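Local coordinates for protein putative branched-chain amino acid aminotransferase IlvE (Streptococcus mutans, PDB 4DQN) that probably catalyses pyridoxal-phosphate-dependent amino-group transfer between branched-chain amino acids and 2-oxoglutarate in the biosynthesis of isoleucine and leucine, at residues A[59-63]-A[188-193]; A[81-85]-A[248-254]; A[209-213]-A[223-227]. All coordinates share one frame; numbering follows the deposited sequence.

Contact 1 of 3, residues A[59-63]-A[188-193]; sequences EAFEG and KVGGNY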
# COMPACT_ATOMS: atom_id res chain seq x y z
N GLU A 59 -7.01 0.85 1.98
CA GLU A 59 -7.44 -0.37 2.65
C GLU A 59 -6.77 -0.47 4.01
O GLU A 59 -5.66 0.05 4.21
CB GLU A 59 -7.03 -1.58 1.79
CG GLU A 59 -5.52 -1.66 1.57
CD GLU A 59 -5.11 -2.74 0.62
OE1 GLU A 59 -4.08 -3.41 0.89
OE2 GLU A 59 -5.79 -2.93 -0.41
N ALA A 60 -7.44 -1.14 4.94
CA ALA A 60 -6.93 -1.31 6.29
C ALA A 60 -7.53 -2.56 6.88
O ALA A 60 -8.62 -3.00 6.47
CB ALA A 60 -7.29 -0.11 7.14
N PHE A 61 -6.85 -3.15 7.85
CA PHE A 61 -7.41 -4.32 8.49
C PHE A 61 -7.07 -4.37 9.96
O PHE A 61 -6.26 -3.58 10.44
CB PHE A 61 -7.00 -5.61 7.76
CG PHE A 61 -5.55 -5.99 7.92
CD1 PHE A 61 -5.14 -6.83 8.96
CD2 PHE A 61 -4.60 -5.53 7.03
CE1 PHE A 61 -3.80 -7.20 9.10
CE2 PHE A 61 -3.26 -5.88 7.16
CZ PHE A 61 -2.86 -6.71 8.20
N GLU A 62 -7.74 -5.26 10.67
CA GLU A 62 -7.43 -5.54 12.06
C GLU A 62 -7.31 -7.04 12.25
O GLU A 62 -7.54 -7.83 11.31
CB GLU A 62 -8.51 -4.97 12.98
CG GLU A 62 -8.23 -3.53 13.37
CD GLU A 62 -6.96 -3.40 14.19
OE1 GLU A 62 -6.62 -4.35 14.94
OE2 GLU A 62 -6.30 -2.34 14.10
N GLY A 63 -6.91 -7.43 13.45
CA GLY A 63 -6.79 -8.83 13.80
C GLY A 63 -7.02 -8.95 15.28
O GLY A 63 -6.39 -8.24 16.08
N LYS A 188 -2.38 0.34 10.21
CA LYS A 188 -2.43 -1.06 9.77
C LYS A 188 -3.02 -1.14 8.36
O LYS A 188 -4.20 -1.48 8.18
CB LYS A 188 -3.27 -1.90 10.74
CG LYS A 188 -2.94 -3.40 10.74
CD LYS A 188 -3.45 -4.03 12.03
CE LYS A 188 -3.15 -5.52 12.09
NZ LYS A 188 -1.69 -5.80 12.09
N VAL A 189 -2.20 -0.82 7.36
CA VAL A 189 -2.66 -0.77 5.97
C VAL A 189 -1.83 -1.68 5.07
O VAL A 189 -0.64 -1.90 5.33
CB VAL A 189 -2.65 0.67 5.41
CG1 VAL A 189 -3.54 1.55 6.24
CG2 VAL A 189 -1.23 1.24 5.42
N GLY A 190 -2.45 -2.20 4.02
CA GLY A 190 -1.78 -3.09 3.10
C GLY A 190 -0.45 -2.61 2.55
O GLY A 190 0.45 -3.43 2.29
N GLY A 191 -0.31 -1.30 2.36
CA GLY A 191 0.91 -0.77 1.76
C GLY A 191 2.17 -1.14 2.54
O GLY A 191 3.22 -1.43 1.94
N ASN A 192 2.08 -1.14 3.87
CA ASN A 192 3.21 -1.50 4.71
C ASN A 192 3.56 -2.96 4.52
O ASN A 192 4.73 -3.33 4.54
CB ASN A 192 2.88 -1.27 6.20
CG ASN A 192 2.49 0.16 6.51
OD1 ASN A 192 2.77 1.07 5.72
ND2 ASN A 192 1.83 0.36 7.66
N TYR A 193 2.54 -3.79 4.34
CA TYR A 193 2.77 -5.22 4.21
C TYR A 193 3.34 -5.59 2.85
O TYR A 193 4.21 -6.46 2.74
CB TYR A 193 1.48 -5.99 4.51
CG TYR A 193 1.12 -5.99 5.98
CD1 TYR A 193 0.48 -4.90 6.56
CD2 TYR A 193 1.41 -7.08 6.79
CE1 TYR A 193 0.15 -4.89 7.90
CE2 TYR A 193 1.07 -7.09 8.14
CZ TYR A 193 0.45 -5.98 8.69
OH TYR A 193 0.10 -5.96 10.03

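Contact 2 of 3, residues A[81-85]-A[248-254]; sequences MNAER and LPSVTKY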
# COMPACT_ATOMS: atom_id res chain seq x y z
N MET A 81 -9.70 -1.70 21.76
CA MET A 81 -8.39 -1.23 21.32
C MET A 81 -8.19 -1.40 19.82
O MET A 81 -7.67 -0.51 19.15
CB MET A 81 -7.27 -1.95 22.08
CG MET A 81 -7.23 -1.65 23.57
SD MET A 81 -6.83 0.06 23.99
CE MET A 81 -5.06 0.02 23.69
N ASN A 82 -8.61 -2.55 19.29
CA ASN A 82 -8.60 -2.73 17.83
C ASN A 82 -9.47 -1.71 17.09
O ASN A 82 -9.11 -1.24 16.01
CB ASN A 82 -9.05 -4.15 17.48
CG ASN A 82 -8.17 -5.20 18.10
OD1 ASN A 82 -8.44 -5.66 19.22
ND2 ASN A 82 -7.11 -5.58 17.40
N ALA A 83 -10.63 -1.40 17.66
CA ALA A 83 -11.54 -0.45 17.03
C ALA A 83 -10.91 0.94 16.96
O ALA A 83 -11.05 1.65 15.96
CB ALA A 83 -12.87 -0.40 17.79
N GLU A 84 -10.23 1.33 18.03
CA GLU A 84 -9.64 2.66 18.11
C GLU A 84 -8.44 2.75 17.18
O GLU A 84 -8.21 3.78 16.54
CB GLU A 84 -9.27 3.01 19.57
CG GLU A 84 -10.53 3.13 20.45
CD GLU A 84 -10.24 3.44 21.92
OE1 GLU A 84 -9.04 3.46 22.32
OE2 GLU A 84 -11.22 3.64 22.68
N ARG A 85 -7.69 1.66 17.08
CA ARG A 85 -6.57 1.62 16.14
C ARG A 85 -7.05 1.70 14.69
O ARG A 85 -6.44 2.39 13.86
CB ARG A 85 -5.69 0.39 16.37
CG ARG A 85 -4.46 0.37 15.47
CD ARG A 85 -3.47 -0.73 15.83
NE ARG A 85 -4.01 -2.07 15.59
CZ ARG A 85 -3.35 -3.21 15.85
NH1 ARG A 85 -2.13 -3.17 16.36
NH2 ARG A 85 -3.92 -4.39 15.60
N LEU A 248 3.70 0.44 14.07
CA LEU A 248 2.33 0.05 14.40
C LEU A 248 2.24 -0.33 15.88
O LEU A 248 2.89 -1.28 16.31
CB LEU A 248 1.89 -1.15 13.56
CG LEU A 248 0.51 -1.68 13.98
CD1 LEU A 248 -0.55 -1.17 13.04
CD2 LEU A 248 0.48 -3.20 14.06
N PRO A 249 1.42 0.39 16.65
CA PRO A 249 1.28 0.07 18.07
C PRO A 249 0.36 -1.14 18.30
O PRO A 249 -0.86 -1.02 18.11
CB PRO A 249 0.65 1.34 18.66
CG PRO A 249 -0.01 2.05 17.48
CD PRO A 249 0.42 1.38 16.20
N SER A 250 0.92 -2.29 18.69
CA SER A 250 0.10 -3.49 18.86
C SER A 250 -0.66 -3.50 20.19
O SER A 250 -0.20 -2.95 21.19
CB SER A 250 0.93 -4.78 18.66
OG SER A 250 1.55 -5.21 19.86
N VAL A 251 -1.85 -4.09 20.18
CA VAL A 251 -2.65 -4.24 21.40
C VAL A 251 -1.88 -5.12 22.39
O VAL A 251 -1.90 -4.90 23.60
CB VAL A 251 -4.02 -4.85 21.08
CG1 VAL A 251 -4.90 -4.89 22.32
CG2 VAL A 251 -4.71 -4.03 20.00
N THR A 252 -1.18 -6.11 21.85
CA THR A 252 -0.39 -7.02 22.66
C THR A 252 0.72 -6.27 23.42
O THR A 252 0.93 -6.51 24.61
CB THR A 252 0.19 -8.15 21.80
OG1 THR A 252 -0.86 -8.72 21.01
CG2 THR A 252 0.78 -9.26 22.67
N LYS A 253 1.39 -5.34 22.74
CA LYS A 253 2.43 -4.54 23.38
C LYS A 253 1.91 -3.70 24.54
O LYS A 253 2.53 -3.66 25.61
CB LYS A 253 3.13 -3.62 22.37
CG LYS A 253 3.87 -2.48 23.06
CD LYS A 253 4.52 -1.51 22.10
CE LYS A 253 3.55 -0.48 21.56
NZ LYS A 253 4.27 0.42 20.60
N TYR A 254 0.79 -3.02 24.34
CA TYR A 254 0.23 -2.21 25.41
C TYR A 254 -0.19 -3.08 26.58
O TYR A 254 0.02 -2.72 27.74
CB TYR A 254 -0.95 -1.37 24.90
CG TYR A 254 -0.49 -0.22 24.04
CD1 TYR A 254 0.64 0.51 24.39
CD2 TYR A 254 -1.16 0.12 22.87
CE1 TYR A 254 1.08 1.55 23.62
CE2 TYR A 254 -0.72 1.17 22.08
CZ TYR A 254 0.40 1.88 22.47
OH TYR A 254 0.86 2.93 21.70

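Contact 3 of 3, residues A[209-213]-A[223-227]; sequences SDVIY and EEVGS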
# COMPACT_ATOMS: atom_id res chain seq x y z
N SER A 209 13.10 -16.34 10.53
CA SER A 209 11.65 -16.24 10.61
C SER A 209 11.12 -15.02 9.89
O SER A 209 10.14 -15.09 9.14
CB SER A 209 11.20 -16.19 12.07
OG SER A 209 11.52 -17.39 12.73
N ASP A 210 11.77 -13.89 10.12
CA ASP A 210 11.35 -12.62 9.54
C ASP A 210 12.47 -11.61 9.67
O ASP A 210 13.55 -11.91 10.20
CB ASP A 210 10.09 -12.11 10.25
CG ASP A 210 9.20 -11.27 9.34
OD1 ASP A 210 9.71 -10.70 8.35
OD2 ASP A 210 7.98 -11.19 9.62
N VAL A 211 12.22 -10.40 9.17
CA VAL A 211 13.17 -9.31 9.27
C VAL A 211 12.80 -8.42 10.47
O VAL A 211 11.62 -8.21 10.76
CB VAL A 211 13.21 -8.50 7.93
CG1 VAL A 211 13.48 -7.02 8.16
CG2 VAL A 211 14.25 -9.08 6.99
N ILE A 212 13.81 -7.94 11.20
CA ILE A 212 13.62 -6.85 12.15
C ILE A 212 14.03 -5.56 11.44
O ILE A 212 15.16 -5.44 10.96
CB ILE A 212 14.43 -7.05 13.44
CG1 ILE A 212 13.86 -8.22 14.25
CG2 ILE A 212 14.41 -5.81 14.31
CD1 ILE A 212 14.68 -8.55 15.49
N TYR A 213 13.10 -4.62 11.34
CA TYR A 213 13.34 -3.37 10.62
C TYR A 213 13.87 -2.32 11.56
O TYR A 213 13.46 -2.27 12.72
CB TYR A 213 12.03 -2.87 10.00
CG TYR A 213 11.47 -3.81 8.96
CD1 TYR A 213 10.54 -4.78 9.31
CD2 TYR A 213 11.87 -3.72 7.64
CE1 TYR A 213 10.03 -5.64 8.37
CE2 TYR A 213 11.37 -4.57 6.69
CZ TYR A 213 10.45 -5.53 7.05
OH TYR A 213 9.96 -6.38 6.09
N GLU A 223 12.65 -0.81 15.07
CA GLU A 223 11.26 -0.42 14.90
C GLU A 223 10.34 -1.56 15.26
O GLU A 223 9.59 -1.50 16.24
CB GLU A 223 11.01 -0.02 13.45
CG GLU A 223 11.70 1.25 13.03
CD GLU A 223 10.78 2.43 13.01
OE1 GLU A 223 9.83 2.43 12.18
OE2 GLU A 223 10.99 3.36 13.81
N GLU A 224 10.38 -2.61 14.44
CA GLU A 224 9.52 -3.76 14.67
C GLU A 224 10.03 -5.05 14.02
O GLU A 224 10.95 -5.03 13.19
CB GLU A 224 8.07 -3.46 14.26
CG GLU A 224 7.89 -2.80 12.90
CD GLU A 224 6.47 -2.28 12.70
OE1 GLU A 224 6.00 -1.48 13.54
OE2 GLU A 224 5.82 -2.67 11.72
N VAL A 225 9.41 -6.17 14.43
CA VAL A 225 9.79 -7.51 14.02
C VAL A 225 8.72 -8.04 13.08
O VAL A 225 7.70 -8.57 13.52
CB VAL A 225 9.88 -8.43 15.25
CG1 VAL A 225 10.57 -9.75 14.91
CG2 VAL A 225 10.61 -7.71 16.40
N GLY A 226 8.97 -7.90 11.77
CA GLY A 226 7.94 -8.15 10.79
C GLY A 226 6.80 -7.19 11.07
O GLY A 226 7.01 -5.98 11.12
N SER A 227 5.61 -7.74 11.29
CA SER A 227 4.45 -6.90 11.61
C SER A 227 4.19 -6.83 13.11
O SER A 227 3.23 -6.18 13.55
CB SER A 227 3.20 -7.42 10.88
OG SER A 227 2.81 -8.69 11.38

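Contact 1 of 3, residues A[59-63]-A[188-193]
Glu-59 meets Gly-190 through its carboxylate. Its CG sits between the backbone N and the carbonyl carbon (chi1 60°), and the chain then runs extended. OE1 ends 3.2 Å from Gly-190 CA, against a residue that offers only backbone. The same OE1 takes a weak hydrogen bond from Gly-57 N of the second subunit. The two Glu-59 carboxylates also lie close across that interface, which could favour a proton on one of them. Glu-59 O packs against the Val-189 side chain, 3.3 Å from CG1, and is buried without a hydrogen-bond partner.

Ala-60 rests its CB on Val-189 CG1, while its CA lies 3.3 Å from Lys-188 O. That carbonyl accepts the one hydrogen bond across the contact, from Phe-61 N at 3.1 Å and 159°.

Phe-61 buries the largest area of 59-63. Lys-188 CG stands over the centre of one ring face, 4.2 Å from the centroid, in a CH-pi contact. Phe-61 CZ comes over one face of the Tyr-193 ring, 3.4 Å from Tyr-193 CZ. The pair is oblique, with planes at 54°. Glu-62 brings OE2 near Lys-188 CD, but its carboxylate is committed elsewhere, in a salt bridge to Arg-85 and a hydrogen bond to Asn-82.

Lys-188 is the predicted attachment point of pyridoxal phosphate, although none is attached here. Its chain is extended as far as CE and turns at the last torsion. This brings NZ to 2.7 Å from Tyr-193 OH, where the two are hydrogen-bonded. The Phe-61 ring and carbonyl oxygen thus flank the aliphatic part of the lysine, and the hydrogen bond to the tyrosine hydroxyl is consistent with an amine held in place while no cofactor is attached.

Contact 2 of 3, residues A[81-85]-A[248-254]
Arg-85 reaches across to the loop 248-250, and its guanidinium meets Pro-249, Leu-248 and Val-251. CG is anti to the backbone N (chi1 -176°), and the chain bends at chi3. NH1 then donates to Pro-249 O at 3.0 Å. The bond is bent, with 145° at the hydrogen. The donor stands above the carbonyl plane, and the oxygen is tilted out of the guanidinium plane. Val-251 CG2 covers one guanidinium face. Leu-248 CD2 approaches the same NH1 obliquely, 3.5 Å away. The stronger polar partner of Arg-85 is Glu-62, at NE. Arg-85 also packs on Lys-188, the predicted cofactor lysine, so the contact borders the probable cofactor site.

One helical turn earlier, Met-81 faces Val-251, its CB 3.8 Å from CG1. Bends at chi2 and chi3 bring its CE beside Tyr-254, 4.0 Å from CD2, with the two side chains at about a right angle. Asn-82 lays its amide against Val-251 CG2, its ND2 hydrogen-bonded to Glu-62.

The contact joins helix 79-92 to the N-terminal turn of helix 251-262, where Ser-250 OG caps Lys-253 N. Helix 100-113 packs on Asn-82 and Ala-83, and strand 281-288 meets Thr-252 and Lys-253 through Cys-287.

Contact 3 of 3, residues A[209-213]-A[223-227]
Ile-212 and Val-225 come together through their first torsions. In Ile-212, CG1 is anti to the carbonyl carbon (chi1 -69°). In Val-225, CG1 is anti to the backbone N (chi1 -168°). The two side chains lie alongside each other and point the same way, with Ile-212 CG1 3.7 Å from Val-225 CG1. Phe-170 of strand 168-172 packs on both. The Asp-210 carboxylate lies by Gly-226, with OD2 3.3 Å from its CA, while OD1 accepts from Val-211 N within the segment.

Strands 211-214 and 222-225 form an antiparallel beta hairpin, in which Ile-212 and Val-225 are a non-hydrogen-bonded pair. A classic beta bulge interrupts it: Glu-223 and Glu-224 both face Tyr-213. Tyr-213 N donates to Glu-224 O at 2.9 Å, and Tyr-213 O accepts from Glu-223 N at 2.9 Å. Beyond the bulge, Gly-226 N donates to Val-211 O, also at 2.9 Å. Gly-226 has positive phi, a conformation that suits glycine.

The Tyr-213 ring turns an edge toward Glu-224 O and Gly-226 CA, while Val-211 CG1 sits over one face. Glu-224 OE1 accepts from Leu-248 N, and Glu-223 binds Ser-244 and Ser-246 through its carboxylate.

From the N terminus, strand 59-68 and then helix 79-92 open contacts 1 and 2. Contact 1 closes its loop of 124 residues at 188-193. Helix 190-205 then leads into the hairpin of contact 3, which closes a short loop. Contact 2 closes last, at 248-254. Contacts 1 and 2 therefore cross, contacts 1 and 3 are in series, and contact 3 is nested inside contact 2. Contacts 1 and 2 tie the part of the fold with the antiparallel sheet to the part with the mixed sheet, to which contact 3 belongs. Contact 1 holds the predicted cofactor lysine, contact 2 touches it through Arg-85, and in contact 3 the Glu-224 side chain stands about 8 Å from that of the lysine.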